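Local coordinates for protein S12 family peptidase (Streptomyces sp. 82F2, PDB 3WWX) that is a D-stereospecific amidohydrolase of peptidase family S12, probably cleaving amide bonds as a serine hydrolase with a beta-lactamase-like fold, at residues Val26-Arg30 and Ser244-Gln248; Tyr49-Ile54 and Ser308-Ala312; Gln100-His104 and Asn162-Ala166; Pro198-Met204 and Ser227-Ser232; Tyr283-Met288 and Trp299-Gly303. All coordinates share one frame. Residues are numbered along the deposited sequence.

Following the chain from the N terminus, strand residues 26-30 open contact 1 and residues 49-54 open contact 2 before either has closed. Contact 3 (100-104 with 162-166) then closes its loop within the helical part, and contact 4 (198-204 with 227-232) joins two loops; both are nested inside contacts 1 and 2. Helix residues 244-248 close contact 1 while contact 2 is still open, so these two cross, and Ser244 OG meets Tyr49 OH where they touch. Contact 5 (283-288 with 299-303) lies inside contact 2, which residues 308-312 close. The large sheet links contacts 1, 2 and 5; Arg50 ties contact 2 to contact 4, and Leu102 and His104 tie contact 3 to contact 5.

Contact 1. Residues Val26-Arg30 and Ser244-Gln248; sequences VAQAR and SRDLQ
Build Val26-Arg30 as an extended strand and lay Ser244-Gln248, part of helix 244-255, across it, with axes 8.0 Å apart at closest approach and a signed crossing angle of -39°. The nearest CA pairs are Gln28-Ser244 at 5.5 Å and Ala29-Gln248 at 7.6 Å. Val26, Gln28 and Arg30 direct CB toward the helix; Ala27 and Ala29 point away. Gln28 (m, t, chi3 25°) lies along Ser244 and Arg245, its CG 3.6 Å from Ser244 CB and its OE1 3.3 Å from Arg245 CA, while its amide bonds Arg35 and Gly45. This is a helix packed on the face of the antiparallel sheet of the beta-lactamase fold. Gln248 (m, t, chi3 81°) folds back so that NE2 donates to Ser244 O at 2.9 Å, bringing NE2 within 3.2 Å of Gln28 CB; its OE1 bonds Ser321 of the neighbouring strand 320-326. Ser244, in the m rotamer, sets OG 4.1 Å from Val26 CG2 and hydrogen-bonds Tyr49. Arg30 CB grazes Gln248 OE1 (3.6 Å); its guanidinium leads away.

Contact 2. Residues Tyr49-Ile54 and Ser308-Ala312; sequences YRVGSI and SSSLA
Ile54, in the mt rotamer, lays its CD1 over the strand opposite, 3.8 Å from Ser310 CB and 3.9 Å from Ala312 CB. Ser308-Ala312 is regular strand, with Ser308, Ser310 and Ala312 directing CB toward Tyr49-Ile54 and Ser309 and Leu311 pointing away. The partner segment is extended at Tyr49 and Arg50, then turns through Val51 (-82/-2) and Gly52, whose phi of 49° suits glycine; Ile54 N bonds Val51 O at 3.3 Å. CA atoms lie nearest as Arg50-Ser308 (6.2 Å), Val51-Ser310 (5.7 Å) and Ile54-Ala312 (7.7 Å). The polar centre is Arg50 O. Ser308 OG (t) donates to Arg50 O at 2.7 Å, and a water donates to Arg50 O and to Ser308 O, both at 2.8 Å, while accepting from Ser310 OG (m), also at 2.8 Å. Asn325 bonds both serine hydroxyls. Tyr49, chi1 p, sets CD2 3.4 Å from Ser310 OG, with its hydroxyl bonded to Ser244. Ser53 and Ile54 begin an SxxK sequence, the family signature whose serine is probably the nucleophile here, and Ser309 lines the diamine pocket from the far side of the strand. Residues 49-54 thus pack on the face of the sheet beside helix 244-255: Leu247 packs on Tyr49 and Ile54, Tyr251 covers Ile54 and Ala312, and strand 297-305 runs antiparallel alongside 308-312.

Contact 3. Residues Gln100-His104 and Asn162-Ala166; sequences QLLNH and NFVLA
A Schellman motif ends helix 98-102 here: Thr105 N reaches back to Gln100 O and, weakly, His104 N to Leu101 O, with His104 at the C-prime position in left-handed conformation (61/34). Helix 160-174 packs against this end, Leu101 and Asn162 having the nearest CA atoms at 4.6 Å. Asn162 (m, chi2 -33°) places CB 3.2 Å from Leu101 O, and its ND2 donates to His104 ND1 at 3.1 Å, in the imidazole plane; its OD1 bonds Ser106. Phe163 (m, chi2 72°) brings its ring against the turn, CZ 3.3 Å from Leu102 O at the ring edge and CE1 3.6 Å from His104 NE2. The two rings stand oblique, centroids 5.3 Å apart. Both leucines are mt: Leu101 CD1 meets Leu165 CB at 3.9 Å, and Leu102 CD2 meets Phe163 CE2 at 3.7 Å and Ala166 CB at 3.9 Å. Tyr158 stacks on His104. The sequence from Leu101 to Ser106 matches the LLxHTS part of a motif familiar in serine beta-lactamase relatives of family S12.

Contact 4. Residues Pro198-Met204 and Ser227-Ser232; sequences PGTRSAM and STLNPS
Two irregular loops run antiparallel yet meet backbone to backbone through CA-H...O contacts instead of the ladder of a sheet. Ser202 CA lies 3.1 Å from Leu229 O, and Thr228 CA lies 3.4 Å from Ser202 O; Ser202 and Leu229 have the nearest CA atoms, 4.7 Å apart. Pro198-Arg201 forms a type II' beta turn, with Gly199 at 74/-113 and Arg201 N bonded to Pro198 O at 3.1 Å. From there the chain runs along its partner to Met204, whose chi1 in m sets CG 3.5 Å from Ser227 O. Pro231 packs against one side of the turn: its CG touches Pro198 CG at 3.6 Å, and its CD approaches Arg201 O at 3.0 Å and Gly199 O at 3.5 Å. Asn230 (t, chi2 -38°) makes an Asx turn, OD1 accepting from Ser232 N at 3.0 Å and also from Ser232 OG at 2.7 Å; the same OD1 comes 3.4 Å from Thr200 CA, while Thr200 CB is 3.6 Å from Asn230 ND2. The join lies partly at the surface, with the Leu229 side chain about 8 Å from the bound diamine and resting on His306. Arg50 of strand 49-50 bonds Ser227 O, with a weaker bond to Ser202 O, and Tyr131 and Thr133 hold the Asn230 amide, placing these loops between that short strand and the loop ahead of helix 136-144.

Contact 5. Residues Tyr283-Met288 and Trp299-Gly303; sequences YGLGLM and WGHGG
Tyr283 OH and His301 NE2 share a hydrogen bond of 2.7 Å. Next come the two bonds of an antiparallel hydrogen-bonded pair: Met288 N to Gly300 O at 2.8 Å and Gly300 N to Met288 O at 2.9 Å, with CA atoms 5.4 Å apart. The same carbonyl, Met288 O, receives a CA-H...O contact from Trp299 CA at 3.2 Å. His301 (chi1 -149°, chi2 -79°) is held on its other nitrogen as ND1 donates to Gly302 O at 2.8 Å. Tyr283 (t, chi2 -79°) meets the imidazole rim to rim, planes at 82°. Between Tyr283 and Met288 the chain leaves strand geometry, Gly284 N closing on Leu287 O at 2.7 Å and Gly286 taking positive phi (62/31). Around this, Met288 (m, t, m) brings CE over one face of His301, 3.8 Å from His301 CA and 3.7 Å from Gly302 N, while Leu287 (t, p) lays CD2 3.7 Å from Trp299 CE3 and CD1 3.6 Å from Gly300 O. Tyr251 of helix 244-255 covers Leu287 and His301. His301-Gly302-Gly303 fits the HxG form of the third conserved motif of serine beta-lactamase relatives. Because ND1 donates to Gly302 O, the imidazole carries a proton there, and its ring is fixed from both nitrogens at the edge of the probable active site.

Contact 1. Residues Val26-Arg30 and Ser244-Gln248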
# COMPACT_ATOMS: atom_id res chain seq x y z
N VAL A 26 -11.33 12.12 5.06
CA VAL A 26 -11.86 11.31 6.15
C VAL A 26 -10.73 10.65 6.91
O VAL A 26 -9.70 10.28 6.33
CB VAL A 26 -12.83 10.21 5.62
CG1 VAL A 26 -12.18 9.35 4.54
CG2 VAL A 26 -13.37 9.33 6.74
N ALA A 27 -10.90 10.51 8.23
CA ALA A 27 -9.99 9.71 9.04
C ALA A 27 -10.75 9.12 10.20
O ALA A 27 -11.81 9.62 10.60
CB ALA A 27 -8.81 10.54 9.55
N GLN A 28 -10.24 7.99 10.67
CA GLN A 28 -10.67 7.42 11.93
C GLN A 28 -9.44 7.11 12.75
O GLN A 28 -8.37 6.85 12.20
CB GLN A 28 -11.49 6.16 11.73
CG GLN A 28 -12.84 6.38 11.07
CD GLN A 28 -13.60 5.09 10.87
OE1 GLN A 28 -13.39 4.11 11.60
NE2 GLN A 28 -14.50 5.05 9.89
N ALA A 29 -9.60 7.10 14.07
CA ALA A 29 -8.48 6.84 14.96
C ALA A 29 -8.98 6.17 16.21
O ALA A 29 -10.16 6.26 16.55
CB ALA A 29 -7.76 8.14 15.31
N ARG A 30 -8.09 5.49 16.89
CA ARG A 30 -8.43 4.83 18.15
C ARG A 30 -7.18 4.83 19.00
O ARG A 30 -6.22 4.11 18.74
CB ARG A 30 -8.97 3.42 17.89
CG ARG A 30 -9.45 2.69 19.12
CD ARG A 30 -10.16 1.41 18.68
NE ARG A 30 -10.71 0.67 19.80
CZ ARG A 30 -10.47 -0.61 20.05
NH1 ARG A 30 -9.69 -1.33 19.24
NH2 ARG A 30 -11.02 -1.18 21.11
N SER A 244 -11.77 3.28 6.77
CA SER A 244 -10.84 3.74 7.79
C SER A 244 -10.95 2.93 9.08
O SER A 244 -10.07 3.03 9.91
CB SER A 244 -11.09 5.21 8.11
OG SER A 244 -11.03 6.01 6.93
N ARG A 245 -12.02 2.16 9.23
CA ARG A 245 -12.17 1.25 10.36
C ARG A 245 -11.39 -0.05 10.13
O ARG A 245 -10.54 -0.43 10.95
CB ARG A 245 -13.64 0.92 10.57
CG ARG A 245 -13.93 0.06 11.79
CD ARG A 245 -15.39 -0.24 11.96
NE ARG A 245 -15.63 -0.96 13.21
CZ ARG A 245 -16.83 -1.30 13.67
NH1 ARG A 245 -17.92 -0.97 12.98
NH2 ARG A 245 -16.94 -1.96 14.81
N ASP A 246 -11.65 -0.71 9.01
CA ASP A 246 -11.01 -1.98 8.72
C ASP A 246 -9.49 -1.82 8.65
O ASP A 246 -8.76 -2.71 9.04
CB ASP A 246 -11.49 -2.54 7.39
CG ASP A 246 -12.85 -3.22 7.48
OD1 ASP A 246 -13.54 -3.13 8.52
OD2 ASP A 246 -13.23 -3.85 6.45
N LEU A 247 -9.01 -0.70 8.11
CA LEU A 247 -7.56 -0.55 8.01
C LEU A 247 -6.93 -0.52 9.40
O LEU A 247 -5.85 -1.09 9.60
CB LEU A 247 -7.17 0.68 7.20
CG LEU A 247 -7.37 0.57 5.70
CD1 LEU A 247 -6.99 1.89 5.07
CD2 LEU A 247 -6.59 -0.57 5.08
N GLN A 248 -7.60 0.13 10.34
CA GLN A 248 -7.11 0.11 11.72
C GLN A 248 -7.17 -1.30 12.30
O GLN A 248 -6.22 -1.76 12.93
CB GLN A 248 -7.92 1.05 12.60
CG GLN A 248 -7.75 2.50 12.30
CD GLN A 248 -8.60 3.31 13.22
OE1 GLN A 248 -8.21 3.56 14.37
NE2 GLN A 248 -9.79 3.64 12.78

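Contact 2. Residues Tyr49-Ile54 and Ser308-Ala312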
# COMPACT_ATOMS: atom_id res chain seq x y z
N TYR A 49 -12.59 3.41 0.05
CA TYR A 49 -11.66 4.01 -0.89
C TYR A 49 -10.61 3.01 -1.32
O TYR A 49 -10.36 2.00 -0.65
CB TYR A 49 -11.02 5.27 -0.29
CG TYR A 49 -10.54 5.14 1.15
CD1 TYR A 49 -11.37 5.45 2.21
CD2 TYR A 49 -9.26 4.73 1.45
CE1 TYR A 49 -10.94 5.37 3.52
CE2 TYR A 49 -8.82 4.61 2.77
CZ TYR A 49 -9.66 4.95 3.80
OH TYR A 49 -9.22 4.88 5.11
N ARG A 50 -10.01 3.29 -2.46
CA ARG A 50 -8.90 2.52 -2.99
C ARG A 50 -7.68 2.79 -2.13
O ARG A 50 -7.17 3.92 -2.11
CB ARG A 50 -8.65 2.93 -4.43
CG ARG A 50 -9.86 2.70 -5.35
CD ARG A 50 -9.45 2.84 -6.82
NE ARG A 50 -10.63 2.81 -7.69
CZ ARG A 50 -11.29 1.71 -8.02
NH1 ARG A 50 -10.87 0.53 -7.63
NH2 ARG A 50 -12.38 1.78 -8.76
N VAL A 51 -7.20 1.78 -1.41
CA VAL A 51 -6.10 2.00 -0.45
C VAL A 51 -4.73 2.00 -1.12
O VAL A 51 -3.71 2.22 -0.45
CB VAL A 51 -6.14 0.98 0.69
CG1 VAL A 51 -7.51 0.94 1.31
CG2 VAL A 51 -5.73 -0.41 0.22
N GLY A 52 -4.70 1.78 -2.42
CA GLY A 52 -3.43 1.76 -3.13
C GLY A 52 -2.39 0.87 -2.47
O GLY A 52 -2.68 -0.25 -2.07
N SER A 53 -1.19 1.42 -2.35
CA SER A 53 0.02 0.75 -1.87
C SER A 53 -0.10 0.07 -0.51
O SER A 53 0.72 -0.80 -0.16
CB SER A 53 1.12 1.83 -1.82
OG SER A 53 0.91 2.81 -2.84
N ILE A 54 -1.07 0.47 0.30
CA ILE A 54 -1.35 -0.24 1.55
C ILE A 54 -1.59 -1.74 1.31
O ILE A 54 -1.32 -2.58 2.18
CB ILE A 54 -2.51 0.46 2.27
CG1 ILE A 54 -2.01 1.72 2.97
CG2 ILE A 54 -3.23 -0.46 3.26
CD1 ILE A 54 -3.12 2.68 3.35
N SER A 308 -6.81 8.98 -4.94
CA SER A 308 -6.88 8.38 -3.62
C SER A 308 -5.53 8.35 -2.93
O SER A 308 -4.64 7.58 -3.30
CB SER A 308 -7.45 6.98 -3.71
OG SER A 308 -7.71 6.50 -2.39
N SER A 309 -5.39 9.20 -1.92
CA SER A 309 -4.18 9.26 -1.08
C SER A 309 -4.58 8.76 0.30
O SER A 309 -5.38 9.40 0.97
CB SER A 309 -3.64 10.67 -1.00
OG SER A 309 -2.43 10.70 -0.25
N SER A 310 -4.05 7.60 0.69
CA SER A 310 -4.47 6.91 1.90
C SER A 310 -3.34 6.86 2.90
O SER A 310 -2.16 6.90 2.54
CB SER A 310 -4.91 5.48 1.58
OG SER A 310 -5.99 5.48 0.67
N LEU A 311 -3.72 6.80 4.17
CA LEU A 311 -2.75 6.67 5.24
C LEU A 311 -3.28 5.64 6.25
O LEU A 311 -4.49 5.47 6.42
CB LEU A 311 -2.45 8.03 5.90
CG LEU A 311 -3.64 8.72 6.54
CD1 LEU A 311 -3.70 8.39 8.04
CD2 LEU A 311 -3.58 10.24 6.32
N ALA A 312 -2.35 4.96 6.90
CA ALA A 312 -2.67 3.96 7.92
C ALA A 312 -1.44 3.79 8.79
O ALA A 312 -0.36 3.49 8.28
CB ALA A 312 -3.04 2.63 7.29
O HOH W 1 -4.66 5.19 -1.76

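Contact 3. Residues Gln100-His104 and Asn162-Ala166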
# COMPACT_ATOMS: atom_id res chain seq x y z
N GLN A 100 14.01 -9.59 -0.66
CA GLN A 100 14.43 -8.36 -1.31
C GLN A 100 13.31 -7.73 -2.15
O GLN A 100 13.29 -6.51 -2.32
CB GLN A 100 15.68 -8.61 -2.16
CG GLN A 100 16.91 -8.91 -1.32
CD GLN A 100 18.09 -9.35 -2.15
OE1 GLN A 100 17.94 -10.03 -3.17
NE2 GLN A 100 19.28 -8.97 -1.71
N LEU A 101 12.38 -8.54 -2.65
CA LEU A 101 11.16 -7.99 -3.24
C LEU A 101 10.40 -7.21 -2.18
O LEU A 101 9.98 -6.07 -2.40
CB LEU A 101 10.24 -9.09 -3.77
CG LEU A 101 10.80 -10.09 -4.79
CD1 LEU A 101 9.73 -11.08 -5.17
CD2 LEU A 101 11.34 -9.36 -6.03
N LEU A 102 10.24 -7.81 -1.01
CA LEU A 102 9.32 -7.26 -0.01
C LEU A 102 9.82 -6.00 0.68
O LEU A 102 9.00 -5.22 1.17
CB LEU A 102 8.98 -8.33 1.03
CG LEU A 102 8.27 -9.55 0.49
CD1 LEU A 102 8.17 -10.58 1.61
CD2 LEU A 102 6.89 -9.23 -0.08
N ASN A 103 11.13 -5.78 0.71
CA ASN A 103 11.70 -4.56 1.28
C ASN A 103 12.30 -3.59 0.26
O ASN A 103 12.93 -2.60 0.62
CB ASN A 103 12.69 -4.89 2.41
CG ASN A 103 13.90 -5.66 1.93
OD1 ASN A 103 14.25 -5.65 0.75
ND2 ASN A 103 14.59 -6.30 2.87
N HIS A 104 12.05 -3.87 -1.03
CA HIS A 104 12.47 -3.01 -2.13
C HIS A 104 13.98 -2.83 -2.23
O HIS A 104 14.46 -1.78 -2.67
CB HIS A 104 11.78 -1.64 -2.08
CG HIS A 104 10.29 -1.71 -2.12
ND1 HIS A 104 9.58 -2.08 -3.25
CD2 HIS A 104 9.37 -1.45 -1.17
CE1 HIS A 104 8.29 -2.04 -2.98
NE2 HIS A 104 8.13 -1.66 -1.72
N ASN A 162 8.03 -5.25 -7.58
CA ASN A 162 8.39 -6.16 -6.49
C ASN A 162 7.19 -6.85 -5.92
O ASN A 162 7.27 -8.04 -5.61
CB ASN A 162 9.10 -5.41 -5.39
CG ASN A 162 10.54 -5.11 -5.74
OD1 ASN A 162 11.18 -5.89 -6.43
ND2 ASN A 162 11.05 -3.99 -5.25
N PHE A 163 6.07 -6.14 -5.78
CA PHE A 163 4.89 -6.74 -5.16
C PHE A 163 3.98 -7.45 -6.15
O PHE A 163 3.27 -8.37 -5.75
CB PHE A 163 4.17 -5.74 -4.27
CG PHE A 163 4.81 -5.65 -2.90
CD1 PHE A 163 6.04 -5.02 -2.75
CD2 PHE A 163 4.22 -6.22 -1.80
CE1 PHE A 163 6.68 -4.97 -1.53
CE2 PHE A 163 4.86 -6.17 -0.56
CZ PHE A 163 6.08 -5.54 -0.43
N VAL A 164 4.02 -7.10 -7.43
CA VAL A 164 3.41 -7.96 -8.43
C VAL A 164 4.11 -9.33 -8.46
O VAL A 164 3.44 -10.37 -8.47
CB VAL A 164 3.41 -7.28 -9.81
CG1 VAL A 164 2.86 -8.21 -10.87
CG2 VAL A 164 2.58 -6.00 -9.74
N LEU A 165 5.43 -9.35 -8.45
CA LEU A 165 6.19 -10.60 -8.33
C LEU A 165 5.83 -11.33 -7.04
O LEU A 165 5.61 -12.54 -7.05
CB LEU A 165 7.68 -10.30 -8.38
CG LEU A 165 8.16 -9.88 -9.77
CD1 LEU A 165 9.51 -9.24 -9.71
CD2 LEU A 165 8.15 -11.08 -10.73
N ALA A 166 5.73 -10.61 -5.92
CA ALA A 166 5.40 -11.26 -4.65
C ALA A 166 4.03 -11.97 -4.75
O ALA A 166 3.86 -13.08 -4.23
CB ALA A 166 5.41 -10.25 -3.54
O HOH W 2 13.87 -2.36 -5.64

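Contact 4. Residues Pro198-Met204 and Ser227-Ser232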
# COMPACT_ATOMS: atom_id res chain seq x y z
N PRO A 198 -10.67 -6.38 -5.46
CA PRO A 198 -11.62 -6.32 -6.59
C PRO A 198 -11.19 -7.03 -7.88
O PRO A 198 -12.04 -7.33 -8.72
CB PRO A 198 -11.76 -4.82 -6.84
CG PRO A 198 -10.50 -4.22 -6.29
CD PRO A 198 -10.15 -5.06 -5.10
N GLY A 199 -9.90 -7.30 -8.06
CA GLY A 199 -9.46 -7.99 -9.26
C GLY A 199 -9.50 -7.06 -10.46
O GLY A 199 -8.72 -6.11 -10.52
N THR A 200 -10.38 -7.34 -11.41
CA THR A 200 -10.56 -6.42 -12.54
C THR A 200 -11.83 -5.58 -12.41
O THR A 200 -12.15 -4.77 -13.30
CB THR A 200 -10.58 -7.16 -13.84
OG1 THR A 200 -11.60 -8.11 -13.73
CG2 THR A 200 -9.29 -7.91 -14.07
N ARG A 201 -12.56 -5.75 -11.33
CA ARG A 201 -13.81 -5.01 -11.14
C ARG A 201 -13.56 -3.52 -10.91
O ARG A 201 -12.70 -3.16 -10.10
CB ARG A 201 -14.59 -5.55 -9.96
CG ARG A 201 -15.07 -6.97 -10.16
CD ARG A 201 -16.13 -7.39 -9.16
NE ARG A 201 -15.85 -7.02 -7.78
CZ ARG A 201 -15.19 -7.78 -6.91
NH1 ARG A 201 -14.71 -8.96 -7.28
NH2 ARG A 201 -15.00 -7.32 -5.67
N SER A 202 -14.31 -2.67 -11.62
CA SER A 202 -14.05 -1.24 -11.62
C SER A 202 -14.95 -0.41 -10.71
O SER A 202 -14.65 0.74 -10.44
CB SER A 202 -14.13 -0.67 -13.04
OG SER A 202 -15.47 -0.68 -13.52
N ALA A 203 -16.06 -0.98 -10.25
CA ALA A 203 -17.02 -0.22 -9.47
C ALA A 203 -16.55 0.02 -8.06
O ALA A 203 -15.72 -0.74 -7.53
CB ALA A 203 -18.38 -0.92 -9.46
N MET A 204 -17.08 1.07 -7.44
CA MET A 204 -16.84 1.37 -6.02
C MET A 204 -18.02 0.97 -5.18
O MET A 204 -19.16 1.23 -5.56
CB MET A 204 -16.56 2.87 -5.83
CG MET A 204 -15.24 3.34 -6.41
SD MET A 204 -13.80 2.65 -5.57
CE MET A 204 -13.94 3.30 -3.90
N SER A 227 -13.13 7.77 -10.22
CA SER A 227 -13.63 6.80 -9.25
C SER A 227 -13.54 5.37 -9.77
O SER A 227 -13.13 4.47 -9.03
CB SER A 227 -15.08 7.13 -8.87
OG SER A 227 -15.20 8.46 -8.38
N THR A 228 -13.93 5.17 -11.02
CA THR A 228 -13.95 3.83 -11.60
C THR A 228 -12.72 3.58 -12.49
O THR A 228 -12.36 4.39 -13.32
CB THR A 228 -15.22 3.60 -12.43
OG1 THR A 228 -15.32 4.60 -13.45
CG2 THR A 228 -16.44 3.66 -11.53
N LEU A 229 -12.11 2.43 -12.26
CA LEU A 229 -10.92 1.99 -13.01
C LEU A 229 -10.73 0.50 -12.74
O LEU A 229 -11.19 -0.00 -11.71
CB LEU A 229 -9.66 2.79 -12.60
CG LEU A 229 -9.23 2.76 -11.12
CD1 LEU A 229 -8.38 1.53 -10.78
CD2 LEU A 229 -8.50 4.03 -10.78
N ASN A 230 -10.05 -0.17 -13.66
CA ASN A 230 -9.68 -1.57 -13.51
C ASN A 230 -8.42 -1.67 -12.64
O ASN A 230 -7.36 -1.21 -13.05
CB ASN A 230 -9.42 -2.17 -14.90
CG ASN A 230 -9.15 -3.66 -14.87
OD1 ASN A 230 -8.49 -4.20 -13.97
ND2 ASN A 230 -9.65 -4.36 -15.89
N PRO A 231 -8.54 -2.23 -11.42
CA PRO A 231 -7.42 -2.18 -10.47
C PRO A 231 -6.28 -3.13 -10.78
O PRO A 231 -5.30 -3.14 -10.00
CB PRO A 231 -8.07 -2.58 -9.14
CG PRO A 231 -9.51 -2.56 -9.35
CD PRO A 231 -9.77 -2.75 -10.79
N SER A 232 -6.38 -3.88 -11.88
CA SER A 232 -5.28 -4.76 -12.26
C SER A 232 -4.00 -4.01 -12.62
O SER A 232 -2.94 -4.62 -12.70
CB SER A 232 -5.71 -5.71 -13.37
OG SER A 232 -5.96 -5.01 -14.58

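Contact 5. Residues Tyr283-Met288 and Trp299-Gly303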
# COMPACT_ATOMS: atom_id res chain seq x y z
N TYR A 283 12.05 0.94 5.99
CA TYR A 283 11.10 0.10 5.27
C TYR A 283 11.44 -1.36 5.53
O TYR A 283 12.58 -1.79 5.29
CB TYR A 283 11.14 0.41 3.77
CG TYR A 283 9.90 -0.09 3.04
CD1 TYR A 283 9.77 -1.41 2.69
CD2 TYR A 283 8.86 0.78 2.71
CE1 TYR A 283 8.63 -1.88 2.06
CE2 TYR A 283 7.72 0.33 2.06
CZ TYR A 283 7.61 -1.00 1.73
OH TYR A 283 6.48 -1.43 1.07
N GLY A 284 10.46 -2.10 6.05
CA GLY A 284 10.61 -3.51 6.35
C GLY A 284 9.97 -4.35 5.26
O GLY A 284 10.20 -4.09 4.09
N LEU A 285 9.18 -5.35 5.64
CA LEU A 285 8.56 -6.21 4.63
C LEU A 285 7.15 -5.72 4.37
O LEU A 285 6.22 -6.07 5.07
CB LEU A 285 8.58 -7.69 5.06
CG LEU A 285 9.99 -8.21 5.40
CD1 LEU A 285 9.92 -9.67 5.83
CD2 LEU A 285 11.01 -8.03 4.28
N GLY A 286 7.01 -4.86 3.36
CA GLY A 286 5.70 -4.28 3.06
C GLY A 286 5.13 -3.43 4.20
O GLY A 286 3.91 -3.36 4.39
N LEU A 287 6.02 -2.81 4.97
CA LEU A 287 5.65 -2.08 6.18
C LEU A 287 6.71 -1.04 6.46
O LEU A 287 7.88 -1.34 6.30
CB LEU A 287 5.54 -3.06 7.35
CG LEU A 287 5.01 -2.48 8.66
CD1 LEU A 287 3.52 -2.14 8.59
CD2 LEU A 287 5.26 -3.47 9.78
N MET A 288 6.31 0.16 6.85
CA MET A 288 7.25 1.25 7.09
C MET A 288 7.20 1.69 8.54
O MET A 288 6.16 1.57 9.16
CB MET A 288 6.85 2.46 6.25
CG MET A 288 7.33 2.39 4.85
SD MET A 288 7.12 3.96 4.00
CE MET A 288 5.34 4.16 4.14
N TRP A 299 4.10 2.65 12.72
CA TRP A 299 4.28 1.59 11.75
C TRP A 299 3.06 1.57 10.85
O TRP A 299 1.92 1.65 11.31
CB TRP A 299 4.43 0.22 12.44
CG TRP A 299 5.70 0.14 13.22
CD1 TRP A 299 5.93 0.62 14.49
CD2 TRP A 299 6.94 -0.44 12.78
NE1 TRP A 299 7.24 0.39 14.84
CE2 TRP A 299 7.87 -0.26 13.82
CE3 TRP A 299 7.34 -1.08 11.60
CZ2 TRP A 299 9.19 -0.72 13.72
CZ3 TRP A 299 8.64 -1.52 11.50
CH2 TRP A 299 9.56 -1.33 12.55
N GLY A 300 3.27 1.42 9.55
CA GLY A 300 2.12 1.42 8.65
C GLY A 300 2.56 1.54 7.21
O GLY A 300 3.62 1.05 6.84
N HIS A 301 1.76 2.21 6.39
CA HIS A 301 2.09 2.35 4.98
C HIS A 301 1.20 3.44 4.42
O HIS A 301 0.07 3.62 4.87
CB HIS A 301 1.83 1.02 4.25
CG HIS A 301 2.74 0.75 3.08
ND1 HIS A 301 2.58 1.33 1.85
CD2 HIS A 301 3.81 -0.08 2.97
CE1 HIS A 301 3.52 0.89 1.02
NE2 HIS A 301 4.27 0.03 1.68
N GLY A 302 1.72 4.14 3.41
CA GLY A 302 0.88 5.08 2.68
C GLY A 302 0.32 4.40 1.46
O GLY A 302 0.82 3.36 1.03
N GLY A 303 -0.73 4.98 0.90
CA GLY A 303 -1.30 4.49 -0.34
C GLY A 303 -1.52 5.60 -1.33
O GLY A 303 -1.97 6.68 -0.98